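Local coordinates for protein putative oxidoreductase (Bacteroides fragilis NCTC 9343, PDB 3FHL) that probably acts as a nucleotide-dependent oxidoreductase of the Gfo/Idh/MocA family, pairing an NAD-binding Rossmann domain with a C-terminal alpha/beta domain, at residues 25-30 with 269-274; 59-62 with 68-71; 118-123 with 308-313; 187-192 with 328-333. One frame throughout, in Å; residues are numbered along the deposited sequence.

How the contacts relate
Contacts 1 and 3 join the Rossmann domain, which probably binds the nucleotide, to the C-terminal domain; contact 2 lies within the first and contact 4 within the second. Contact 3 touches all the others. Towards contact 1, Asn28 ND2 and Gln312 OE1 are 3.2 Å apart, a probable hydrogen bond; towards contact 2, Val70 CG2 packs 3.5 Å from Tyr311 OH, and strands 68-71 and 119-122 belong to one parallel sheet; towards contact 4, Leu119 O lies 3.2 Å from Ala328 N, another probable hydrogen bond. Contacts 1 and 4 lie on opposite sides of the chain's centre, their centres about 28 Å apart. Contact 2 is nested in the loop closed by contact 1.

Contact 1 (25-30 with 269-274); sequences ISTNPH and EIPERP
Thr27 carries the whole of its segment's share in this contact, pressing its methyl against Glu272 and Ile270 of the loop 269-274. CG2 lies 3.4 Å from Glu272 OE1 and 4.1 Å from Ile270 CG2. The torsion explains the division of labour: with chi1 at 53°, CG2 stands beside the backbone N and faces the loop, while OG1, between N and the carbonyl carbon, turns back to bond with Pro23 O in its own helix. The Thr27 and Glu272 side chains run antiparallel alongside each other, which puts the carboxylate oxygen next to the methyl. Pro271 forms the buried, tightly packed part of the loop, its CG 4.2 Å from Thr27 OG1 and its ring also packed on Pro23, Phe24 and Trp276. The contact thus sets the C-terminal end of helix 15-27, the first helix of the Rossmann fold, against the loop that follows helix 261-266 of the C-terminal domain. By contrast with Pro271, the Ile270 and Glu272 side chains that touch the methyl are exposed to solvent. At the polar side of Thr27 a water makes weak bonds to OG1 and, at 3.1 Å, to Pro271 O, a slack link between helix and loop. Within the loop, Arg273 braces its own segment by gripping Glu269 OE1 end-on with NH1 and NH2.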
loop_
_atom_site.group_PDB
_atom_site.type_symbol
_atom_site.label_atom_id
_atom_site.label_comp_id
_atom_site.label_asym_id
_atom_site.label_seq_id
_atom_site.Cartn_x
_atom_site.Cartn_y
_atom_site.Cartn_z
ATOM N N ILE C 25 32.867 16.896 -1.583
ATOM C CA ILE C 25 34.030 17.185 -2.430
ATOM C C ILE C 25 35.183 17.695 -1.544
ATOM O O ILE C 25 36.327 17.282 -1.720
ATOM C CB ILE C 25 33.699 18.194 -3.571
ATOM C CG1 ILE C 25 32.580 17.655 -4.470
ATOM C CG2 ILE C 25 34.958 18.488 -4.422
ATOM C CD1 ILE C 25 31.824 18.717 -5.202
ATOM N N SER C 26 34.849 18.546 -0.570
ATOM C CA SER C 26 35.800 19.099 0.394
ATOM C C SER C 26 36.425 18.056 1.328
ATOM O O SER C 26 37.653 17.992 1.446
ATOM C CB SER C 26 35.131 20.189 1.227
ATOM O OG SER C 26 36.077 20.916 1.982
ATOM N N THR C 27 35.604 17.229 1.973
ATOM C CA THR C 27 36.127 16.293 2.977
ATOM C C THR C 27 36.778 15.049 2.377
ATOM O O THR C 27 37.629 14.428 3.014
ATOM C CB THR C 27 35.064 15.876 4.022
ATOM O OG1 THR C 27 33.895 15.373 3.364
ATOM C CG2 THR C 27 34.688 17.063 4.906
ATOM N N ASN C 28 36.377 14.682 1.163
ATOM C CA ASN C 28 37.002 13.543 0.496
ATOM C C ASN C 28 38.417 13.956 0.085
ATOM O O ASN C 28 38.590 14.957 -0.623
ATOM C CB ASN C 28 36.180 13.084 -0.709
ATOM C CG ASN C 28 36.627 11.732 -1.253
ATOM O OD1 ASN C 28 37.786 11.540 -1.575
ATOM N ND2 ASN C 28 35.695 10.797 -1.371
ATOM N N PRO C 29 39.429 13.204 0.555
ATOM C CA PRO C 29 40.840 13.514 0.276
ATOM C C PRO C 29 41.251 13.291 -1.182
ATOM O O PRO C 29 42.315 13.752 -1.595
ATOM C CB PRO C 29 41.597 12.544 1.188
ATOM C CG PRO C 29 40.673 11.397 1.362
ATOM C CD PRO C 29 39.298 12.007 1.410
ATOM N N HIS C 30 40.413 12.610 -1.957
ATOM C CA HIS C 30 40.740 12.327 -3.355
ATOM C C HIS C 30 40.222 13.400 -4.302
ATOM O O HIS C 30 40.392 13.298 -5.520
ATOM C CB HIS C 30 40.202 10.965 -3.775
ATOM C CG HIS C 30 40.653 9.836 -2.902
ATOM N ND1 HIS C 30 41.937 9.336 -2.930
ATOM C CD2 HIS C 30 39.982 9.095 -1.986
ATOM C CE1 HIS C 30 42.044 8.347 -2.059
ATOM N NE2 HIS C 30 40.870 8.178 -1.475
ATOM N N GLU C 269 26.288 20.810 9.412
ATOM C CA GLU C 269 27.166 19.854 10.070
ATOM C C GLU C 269 28.169 19.285 9.075
ATOM O O GLU C 269 27.826 19.018 7.922
ATOM C CB GLU C 269 26.362 18.740 10.730
ATOM C CG GLU C 269 25.430 19.264 11.813
ATOM C CD GLU C 269 24.695 18.166 12.546
ATOM O OE1 GLU C 269 25.178 17.012 12.550
ATOM O OE2 GLU C 269 23.630 18.468 13.130
ATOM N N ILE C 270 29.415 19.134 9.527
ATOM C CA ILE C 270 30.496 18.644 8.678
ATOM C C ILE C 270 30.415 17.128 8.648
ATOM O O ILE C 270 30.413 16.490 9.698
ATOM C CB ILE C 270 31.886 19.125 9.178
ATOM C CG1 ILE C 270 32.004 20.644 9.013
ATOM C CG2 ILE C 270 33.026 18.411 8.438
ATOM C CD1 ILE C 270 33.114 21.272 9.838
ATOM N N PRO C 271 30.312 16.545 7.438
ATOM C CA PRO C 271 30.141 15.097 7.329
ATOM C C PRO C 271 31.344 14.199 7.642
ATOM O O PRO C 271 31.234 12.976 7.494
ATOM C CB PRO C 271 29.660 14.901 5.885
ATOM C CG PRO C 271 30.123 16.097 5.147
ATOM C CD PRO C 271 30.270 17.225 6.132
ATOM N N GLU C 272 32.457 14.756 8.112
ATOM C CA GLU C 272 33.673 13.937 8.293
ATOM C C GLU C 272 33.634 12.836 9.391
ATOM O O GLU C 272 34.315 11.809 9.267
ATOM C CB GLU C 272 34.924 14.821 8.441
ATOM C CG GLU C 272 36.146 14.222 7.736
ATOM C CD GLU C 272 37.310 15.193 7.589
ATOM O OE1 GLU C 272 37.081 16.394 7.292
ATOM O OE2 GLU C 272 38.465 14.741 7.758
ATOM N N ARG C 273 32.804 13.030 10.413
ATOM C CA ARG C 273 32.923 12.306 11.684
ATOM C C ARG C 273 32.574 10.802 11.648
ATOM O O ARG C 273 31.836 10.364 10.771
ATOM C CB ARG C 273 32.117 13.039 12.756
ATOM C CG ARG C 273 30.668 13.168 12.446
ATOM C CD ARG C 273 29.972 13.964 13.517
ATOM N NE ARG C 273 28.536 13.759 13.418
ATOM C CZ ARG C 273 27.659 14.701 13.105
ATOM N NH1 ARG C 273 26.371 14.389 13.039
ATOM N NH2 ARG C 273 28.060 15.949 12.872
ATOM N N PRO C 274 33.149 10.004 12.579
ATOM C CA PRO C 274 32.902 8.564 12.691
ATOM C C PRO C 274 31.436 8.117 12.752
ATOM O O PRO C 274 31.104 7.060 12.205
ATOM C CB PRO C 274 33.605 8.200 14.004
ATOM C CG PRO C 274 34.736 9.154 14.069
ATOM C CD PRO C 274 34.167 10.442 13.562
HETATM O O HOH W 1 33.205 12.606 5.081
#

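Contact 2 (59-62 with 68-71); sequences ELTE and LIVV
Ile69, Leu60 and Thr61 make this buried contact, held by van der Waals packing, between helix 58-61 and strand 68-71 of the Rossmann fold. The strand lies inside the parallel sheet, flanked by strands 6-10 and 91-95, and the short helix sits over one face of it. Ile69 gives up the largest area, 74 Å², and its CB bond is directed toward the helix. Its CG1 stands anti to the carbonyl carbon (chi1 -69°) and chi2 is extended at 176°, which sends CD1 out to the helix backbone. There CD1 meets Leu60 CB at 3.7 Å and the Leu60 carbonyl carbon at 3.8 Å. The shorter branch, CG2, reaches Leu60 CD1 at 4.1 Å, so both arms of the isoleucine take part as the two side chains cross. Thr61 adds a methyl alone. Its hydroxyl is turned away to Lys58 O, a hydrogen bond within the helix turn that leaves CG2 for the apolar side. Around the trio, Phe57 and Ala85 pack on Ile69, while Ala85, together with Met84 of the same helix 78-87 and Ala88 just beyond it, also borders Thr61. Thr61 CG2 comes to 3.9 Å from Ile69 CD1, the same methyl that touches Leu60.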
loop_
_atom_site.group_PDB
_atom_site.type_symbol
_atom_site.label_atom_id
_atom_site.label_comp_id
_atom_site.label_asym_id
_atom_site.label_seq_id
_atom_site.Cartn_x
_atom_site.Cartn_y
_atom_site.Cartn_z
ATOM N N GLU C 59 34.272 29.744 -17.147
ATOM C CA GLU C 59 35.539 29.711 -16.416
ATOM C C GLU C 59 35.853 28.348 -15.788
ATOM O O GLU C 59 37.004 28.079 -15.420
ATOM C CB GLU C 59 35.587 30.823 -15.369
ATOM C CG GLU C 59 35.770 32.201 -15.979
ATOM C CD GLU C 59 35.579 33.314 -14.976
ATOM O OE1 GLU C 59 36.548 33.655 -14.258
ATOM O OE2 GLU C 59 34.457 33.855 -14.914
ATOM N N LEU C 60 34.843 27.486 -15.670
ATOM C CA LEU C 60 35.088 26.098 -15.292
ATOM C C LEU C 60 35.475 25.293 -16.501
ATOM O O LEU C 60 36.444 24.540 -16.453
ATOM C CB LEU C 60 33.858 25.436 -14.646
ATOM C CG LEU C 60 33.354 25.954 -13.309
ATOM C CD1 LEU C 60 32.244 25.015 -12.780
ATOM C CD2 LEU C 60 34.483 26.075 -12.329
ATOM N N THR C 61 34.702 25.427 -17.576
ATOM C CA THR C 61 34.899 24.578 -18.758
ATOM C C THR C 61 36.207 24.899 -19.488
ATOM O O THR C 61 36.793 24.030 -20.139
ATOM C CB THR C 61 33.720 24.655 -19.761
ATOM O OG1 THR C 61 33.551 26.002 -20.221
ATOM C CG2 THR C 61 32.429 24.201 -19.119
ATOM N N GLU C 62 36.661 26.143 -19.364
ATOM C CA GLU C 62 37.891 26.569 -20.024
ATOM C C GLU C 62 39.132 26.388 -19.161
ATOM O O GLU C 62 40.243 26.660 -19.616
ATOM C CB GLU C 62 37.784 28.018 -20.474
ATOM C CG GLU C 62 36.929 28.220 -21.711
ATOM C CD GLU C 62 36.769 29.696 -22.075
ATOM O OE1 GLU C 62 37.180 30.570 -21.274
ATOM O OE2 GLU C 62 36.224 29.976 -23.165
ATOM N N LEU C 68 36.882 17.457 -13.270
ATOM C CA LEU C 68 35.463 17.160 -13.027
ATOM C C LEU C 68 34.642 18.412 -12.775
ATOM O O LEU C 68 35.037 19.283 -11.992
ATOM C CB LEU C 68 35.312 16.186 -11.843
ATOM C CG LEU C 68 33.903 15.790 -11.342
ATOM C CD1 LEU C 68 33.194 14.919 -12.353
ATOM C CD2 LEU C 68 33.980 15.072 -9.997
ATOM N N ILE C 69 33.496 18.493 -13.448
ATOM C CA ILE C 69 32.544 19.571 -13.226
ATOM C C ILE C 69 31.218 18.999 -12.713
ATOM O O ILE C 69 30.677 18.056 -13.282
ATOM C CB ILE C 69 32.326 20.435 -14.501
ATOM C CG1 ILE C 69 33.600 21.233 -14.821
ATOM C CG2 ILE C 69 31.149 21.419 -14.323
ATOM C CD1 ILE C 69 33.515 22.029 -16.119
ATOM N N VAL C 70 30.730 19.569 -11.614
ATOM C CA VAL C 70 29.430 19.218 -11.049
ATOM C C VAL C 70 28.408 20.258 -11.495
ATOM O O VAL C 70 28.454 21.422 -11.059
ATOM C CB VAL C 70 29.491 19.124 -9.505
ATOM C CG1 VAL C 70 28.105 18.781 -8.918
ATOM C CG2 VAL C 70 30.518 18.074 -9.078
ATOM N N VAL C 71 27.499 19.836 -12.373
ATOM C CA VAL C 71 26.460 20.713 -12.935
ATOM C C VAL C 71 25.226 20.704 -12.009
ATOM O O VAL C 71 24.409 19.772 -12.031
ATOM C CB VAL C 71 26.130 20.316 -14.414
ATOM C CG1 VAL C 71 24.986 21.153 -15.018
ATOM C CG2 VAL C 71 27.379 20.453 -15.287
#

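Contact 3 (118-123 with 308-313); sequences MLSVYQ and GGFYQN
Ser120 OG approaches the Phe310 ring obliquely, 3.3 Å from CZ and 3.5 Å from CE1, while its hydrogen bond goes to Thr326 OG1. This buried contact joins strand 119-122, at one edge of the parallel sheet of the Rossmann fold, to helix 309-320 of the C-terminal domain. The short strand and helix segments run antiparallel, with axes 10.9 Å apart at 173°. Phe310 spans this gap: CG is anti to the backbone N (chi1 174°), which carries the ring outward from the helix to the strand. Tyr122 completes a T-shaped pair, its edge directed at the face of Phe310, with ring centroids 4.7 Å apart and planes at 89°. Two tyrosine carbons do the touching, CD1 over the middle of the phenylalanine ring and CE1 above its CG and CD2 side. Phe310 also packs on Val93 of strand 91-95, and Tyr311 CD2 lies in the plane of its ring, at the edge. Tyr122 also meets the His21 ring, while Tyr311 OH hydrogen-bonds His21 ND1, bringing helix 15-27 to the same place. Within the aromatic pair, Tyr122 CD1 lies 3.6 Å from both CE2 and CD2 of Phe310.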
loop_
_atom_site.group_PDB
_atom_site.type_symbol
_atom_site.label_atom_id
_atom_site.label_comp_id
_atom_site.label_asym_id
_atom_site.label_seq_id
_atom_site.Cartn_x
_atom_site.Cartn_y
_atom_site.Cartn_z
ATOM N N MET C 118 33.390 10.521 -18.432
ATOM C CA MET C 118 32.347 10.103 -17.481
ATOM C C MET C 118 31.162 11.073 -17.526
ATOM O O MET C 118 31.345 12.292 -17.494
ATOM C CB MET C 118 32.910 10.038 -16.051
ATOM C CG MET C 118 31.949 9.407 -14.995
ATOM S SD MET C 118 32.384 9.804 -13.283
ATOM C CE MET C 118 31.937 11.527 -13.255
ATOM N N LEU C 119 29.953 10.526 -17.635
ATOM C CA LEU C 119 28.731 11.319 -17.451
ATOM C C LEU C 119 27.834 10.641 -16.413
ATOM O O LEU C 119 27.259 9.583 -16.673
ATOM C CB LEU C 119 27.975 11.515 -18.763
ATOM C CG LEU C 119 26.687 12.350 -18.733
ATOM C CD1 LEU C 119 26.942 13.768 -18.233
ATOM C CD2 LEU C 119 26.054 12.358 -20.116
ATOM N N SER C 120 27.747 11.274 -15.245
ATOM C CA SER C 120 27.005 10.769 -14.091
ATOM C C SER C 120 25.795 11.649 -13.795
ATOM O O SER C 120 25.841 12.865 -14.002
ATOM C CB SER C 120 27.930 10.731 -12.863
ATOM O OG SER C 120 27.243 10.384 -11.664
ATOM N N VAL C 121 24.706 11.030 -13.322
ATOM C CA VAL C 121 23.592 11.788 -12.759
ATOM C C VAL C 121 23.507 11.531 -11.256
ATOM O O VAL C 121 23.525 10.382 -10.818
ATOM C CB VAL C 121 22.252 11.535 -13.499
ATOM C CG1 VAL C 121 21.079 12.197 -12.761
ATOM C CG2 VAL C 121 22.319 12.116 -14.905
ATOM N N TYR C 122 23.456 12.614 -10.484
ATOM C CA TYR C 122 23.416 12.556 -9.019
ATOM C C TYR C 122 22.099 11.967 -8.502
ATOM O O TYR C 122 21.048 12.605 -8.582
ATOM C CB TYR C 122 23.615 13.953 -8.436
ATOM C CG TYR C 122 23.811 13.976 -6.936
ATOM C CD1 TYR C 122 24.899 13.333 -6.344
ATOM C CD2 TYR C 122 22.926 14.663 -6.115
ATOM C CE1 TYR C 122 25.099 13.362 -4.971
ATOM C CE2 TYR C 122 23.111 14.699 -4.749
ATOM C CZ TYR C 122 24.201 14.053 -4.183
ATOM O OH TYR C 122 24.377 14.082 -2.826
ATOM N N GLN C 123 22.167 10.751 -7.975
ATOM C CA GLN C 123 21.016 10.105 -7.339
ATOM C C GLN C 123 21.455 9.615 -5.968
ATOM O O GLN C 123 21.874 8.469 -5.803
ATOM C CB GLN C 123 20.480 8.954 -8.211
ATOM C CG GLN C 123 20.111 9.377 -9.644
ATOM C CD GLN C 123 19.145 8.432 -10.321
ATOM O OE1 GLN C 123 17.979 8.353 -9.944
ATOM N NE2 GLN C 123 19.616 7.725 -11.344
ATOM N N GLY C 308 28.523 10.676 0.967
ATOM C CA GLY C 308 29.908 10.762 0.488
ATOM C C GLY C 308 30.272 9.639 -0.463
ATOM O O GLY C 308 31.192 9.784 -1.273
ATOM N N GLY C 309 29.513 8.541 -0.389
ATOM C CA GLY C 309 29.723 7.359 -1.230
ATOM C C GLY C 309 29.570 7.628 -2.708
ATOM O O GLY C 309 30.134 6.896 -3.538
ATOM N N PHE C 310 28.802 8.664 -3.049
ATOM C CA PHE C 310 28.625 9.058 -4.442
ATOM C C PHE C 310 29.973 9.482 -5.050
ATOM O O PHE C 310 30.337 9.038 -6.144
ATOM C CB PHE C 310 27.613 10.200 -4.576
ATOM C CG PHE C 310 27.503 10.736 -5.972
ATOM C CD1 PHE C 310 26.760 10.054 -6.933
ATOM C CD2 PHE C 310 28.169 11.907 -6.343
ATOM C CE1 PHE C 310 26.653 10.537 -8.228
ATOM C CE2 PHE C 310 28.070 12.395 -7.650
ATOM C CZ PHE C 310 27.314 11.708 -8.589
ATOM N N TYR C 311 30.680 10.333 -4.315
ATOM C CA TYR C 311 31.991 10.854 -4.704
ATOM C C TYR C 311 33.087 9.814 -4.576
ATOM O O TYR C 311 33.942 9.711 -5.453
ATOM C CB TYR C 311 32.291 12.153 -3.942
ATOM C CG TYR C 311 31.483 13.288 -4.521
ATOM C CD1 TYR C 311 31.795 13.794 -5.785
ATOM C CD2 TYR C 311 30.379 13.823 -3.844
ATOM C CE1 TYR C 311 31.055 14.812 -6.359
ATOM C CE2 TYR C 311 29.617 14.841 -4.416
ATOM C CZ TYR C 311 29.976 15.335 -5.673
ATOM O OH TYR C 311 29.257 16.336 -6.273
ATOM N N GLN C 312 33.019 8.981 -3.536
ATOM C CA GLN C 312 33.970 7.897 -3.402
ATOM C C GLN C 312 33.872 6.964 -4.610
ATOM O O GLN C 312 34.897 6.534 -5.150
ATOM C CB GLN C 312 33.782 7.130 -2.086
ATOM C CG GLN C 312 34.819 6.006 -1.834
ATOM C CD GLN C 312 36.259 6.515 -1.642
ATOM O OE1 GLN C 312 36.499 7.711 -1.453
ATOM N NE2 GLN C 312 37.223 5.592 -1.694
ATOM N N ASN C 313 32.648 6.691 -5.060
ATOM C CA ASN C 313 32.462 5.889 -6.260
ATOM C C ASN C 313 33.037 6.536 -7.520
ATOM O O ASN C 313 33.620 5.845 -8.358
ATOM C CB ASN C 313 30.991 5.529 -6.478
ATOM C CG ASN C 313 30.773 4.769 -7.778
ATOM O OD1 ASN C 313 30.108 5.258 -8.683
ATOM N ND2 ASN C 313 31.376 3.585 -7.885
#

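Contact 4 (187-192 with 328-333); sequences AIQLFG and AQDILN
Gln189 reaches across to Asp330 with the last atom of its side chain. CB leaves helix 180-191 at an angle to the partner, and CG is placed beside the backbone N. The chain then bends at chi2 (-57°), swinging CD round and carrying NE2 to the far helix. There NE2 stops 3.5 Å from Asp330 OD2, at an angle too poor for a hydrogen bond; the two side chains are roughly perpendicular, with amide and carboxylate planes 48° apart. A water probably bridges the pair, accepting from Gln189 NE2 at 3.2 Å and lying 3.1 Å from Asp330 OD2. The contact sets the end of helix 180-191 against the first turns of helix 328-347, both in the C-terminal alpha/beta domain, at the surface. OD2 also forms a salt bridge with Arg126, which packs on Gln189 too, so the arginine probably helps hold the carboxylate that the water meets. One turn further along, Asn333 is held by its own helix: Gln329 NE2 donates to its OD1 at 3.1 Å, from above the carbonyl plane. Ile188 buries more surface than any other residue here, although its nearest approach is CD1 to Asn333 O at 4.2 Å.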
loop_
_atom_site.group_PDB
_atom_site.type_symbol
_atom_site.label_atom_id
_atom_site.label_comp_id
_atom_site.label_asym_id
_atom_site.label_seq_id
_atom_site.Cartn_x
_atom_site.Cartn_y
_atom_site.Cartn_z
ATOM N N ALA C 187 14.351 0.811 -6.911
ATOM C CA ALA C 187 13.745 -0.479 -7.279
ATOM C C ALA C 187 14.431 -1.108 -8.480
ATOM O O ALA C 187 14.658 -2.323 -8.499
ATOM C CB ALA C 187 12.230 -0.346 -7.531
ATOM N N ILE C 188 14.759 -0.275 -9.465
ATOM C CA ILE C 188 15.504 -0.725 -10.667
ATOM C C ILE C 188 16.899 -1.241 -10.307
ATOM O O ILE C 188 17.337 -2.277 -10.820
ATOM C CB ILE C 188 15.613 0.393 -11.735
ATOM C CG1 ILE C 188 14.227 0.743 -12.293
ATOM C CG2 ILE C 188 16.546 -0.016 -12.899
ATOM C CD1 ILE C 188 14.230 2.064 -13.070
ATOM N N GLN C 189 17.587 -0.543 -9.402
ATOM C CA GLN C 189 18.896 -1.018 -8.926
ATOM C C GLN C 189 18.831 -2.422 -8.321
ATOM O O GLN C 189 19.697 -3.267 -8.586
ATOM C CB GLN C 189 19.529 -0.016 -7.945
ATOM C CG GLN C 189 20.099 1.224 -8.639
ATOM C CD GLN C 189 21.149 0.871 -9.708
ATOM O OE1 GLN C 189 22.197 0.304 -9.394
ATOM N NE2 GLN C 189 20.862 1.204 -10.969
ATOM N N LEU C 190 17.794 -2.693 -7.535
ATOM C CA LEU C 190 17.687 -4.004 -6.907
ATOM C C LEU C 190 17.158 -5.107 -7.810
ATOM O O LEU C 190 17.606 -6.239 -7.697
ATOM C CB LEU C 190 16.839 -3.944 -5.634
ATOM C CG LEU C 190 17.270 -2.986 -4.521
ATOM C CD1 LEU C 190 16.233 -2.992 -3.414
ATOM C CD2 LEU C 190 18.639 -3.339 -3.963
ATOM N N PHE C 191 16.211 -4.786 -8.695
ATOM C CA PHE C 191 15.391 -5.833 -9.324
ATOM C C PHE C 191 15.335 -5.770 -10.838
ATOM O O PHE C 191 14.809 -6.679 -11.460
ATOM C CB PHE C 191 13.947 -5.809 -8.783
ATOM C CG PHE C 191 13.857 -5.860 -7.289
ATOM C CD1 PHE C 191 14.295 -6.979 -6.593
ATOM C CD2 PHE C 191 13.353 -4.783 -6.579
ATOM C CE1 PHE C 191 14.236 -7.023 -5.202
ATOM C CE2 PHE C 191 13.272 -4.827 -5.201
ATOM C CZ PHE C 191 13.716 -5.944 -4.508
ATOM N N GLY C 192 15.845 -4.689 -11.418
ATOM C CA GLY C 192 15.832 -4.524 -12.879
ATOM C C GLY C 192 14.587 -3.827 -13.398
ATOM O O GLY C 192 13.707 -3.427 -12.627
ATOM N N ALA C 328 24.386 8.158 -16.333
ATOM C CA ALA C 328 23.267 8.993 -16.771
ATOM C C ALA C 328 22.108 8.196 -17.371
ATOM O O ALA C 328 20.948 8.620 -17.261
ATOM C CB ALA C 328 23.747 10.043 -17.756
ATOM N N GLN C 329 22.411 7.041 -17.973
ATOM C CA GLN C 329 21.376 6.161 -18.544
ATOM C C GLN C 329 20.377 5.709 -17.463
ATOM O O GLN C 329 19.199 5.514 -17.754
ATOM C CB GLN C 329 22.004 4.949 -19.233
ATOM C CG GLN C 329 21.033 4.017 -19.952
ATOM C CD GLN C 329 20.333 4.677 -21.116
ATOM O OE1 GLN C 329 20.971 5.316 -21.956
ATOM N NE2 GLN C 329 19.009 4.516 -21.186
ATOM N N ASP C 330 20.852 5.573 -16.223
ATOM C CA ASP C 330 19.985 5.216 -15.091
ATOM C C ASP C 330 18.796 6.168 -14.931
ATOM O O ASP C 330 17.687 5.704 -14.707
ATOM C CB ASP C 330 20.771 5.119 -13.777
ATOM C CG ASP C 330 21.641 3.874 -13.695
ATOM O OD1 ASP C 330 21.572 3.001 -14.592
ATOM O OD2 ASP C 330 22.402 3.759 -12.714
ATOM N N ILE C 331 19.017 7.475 -15.069
ATOM C CA ILE C 331 17.914 8.435 -14.946
ATOM C C ILE C 331 16.986 8.422 -16.167
ATOM O O ILE C 331 15.807 8.715 -16.035
ATOM C CB ILE C 331 18.372 9.871 -14.553
ATOM C CG1 ILE C 331 17.247 10.657 -13.866
ATOM C CG2 ILE C 331 18.838 10.664 -15.743
ATOM C CD1 ILE C 331 16.754 10.064 -12.551
ATOM N N LEU C 332 17.504 8.060 -17.342
ATOM C CA LEU C 332 16.638 7.935 -18.507
ATOM C C LEU C 332 15.710 6.744 -18.316
ATOM O O LEU C 332 14.535 6.815 -18.670
ATOM C CB LEU C 332 17.436 7.785 -19.800
ATOM C CG LEU C 332 18.298 8.950 -20.284
ATOM C CD1 LEU C 332 18.573 8.706 -21.753
ATOM C CD2 LEU C 332 17.639 10.317 -20.095
ATOM N N ASN C 333 16.250 5.664 -17.751
ATOM C CA ASN C 333 15.475 4.477 -17.392
ATOM C C ASN C 333 14.385 4.785 -16.369
ATOM O O ASN C 333 13.244 4.325 -16.494
ATOM C CB ASN C 333 16.406 3.389 -16.854
ATOM C CG ASN C 333 17.306 2.797 -17.932
ATOM O OD1 ASN C 333 17.146 3.089 -19.121
ATOM N ND2 ASN C 333 18.251 1.951 -17.519
HETATM O O HOH W 2 23.272 0.831 -13.004
#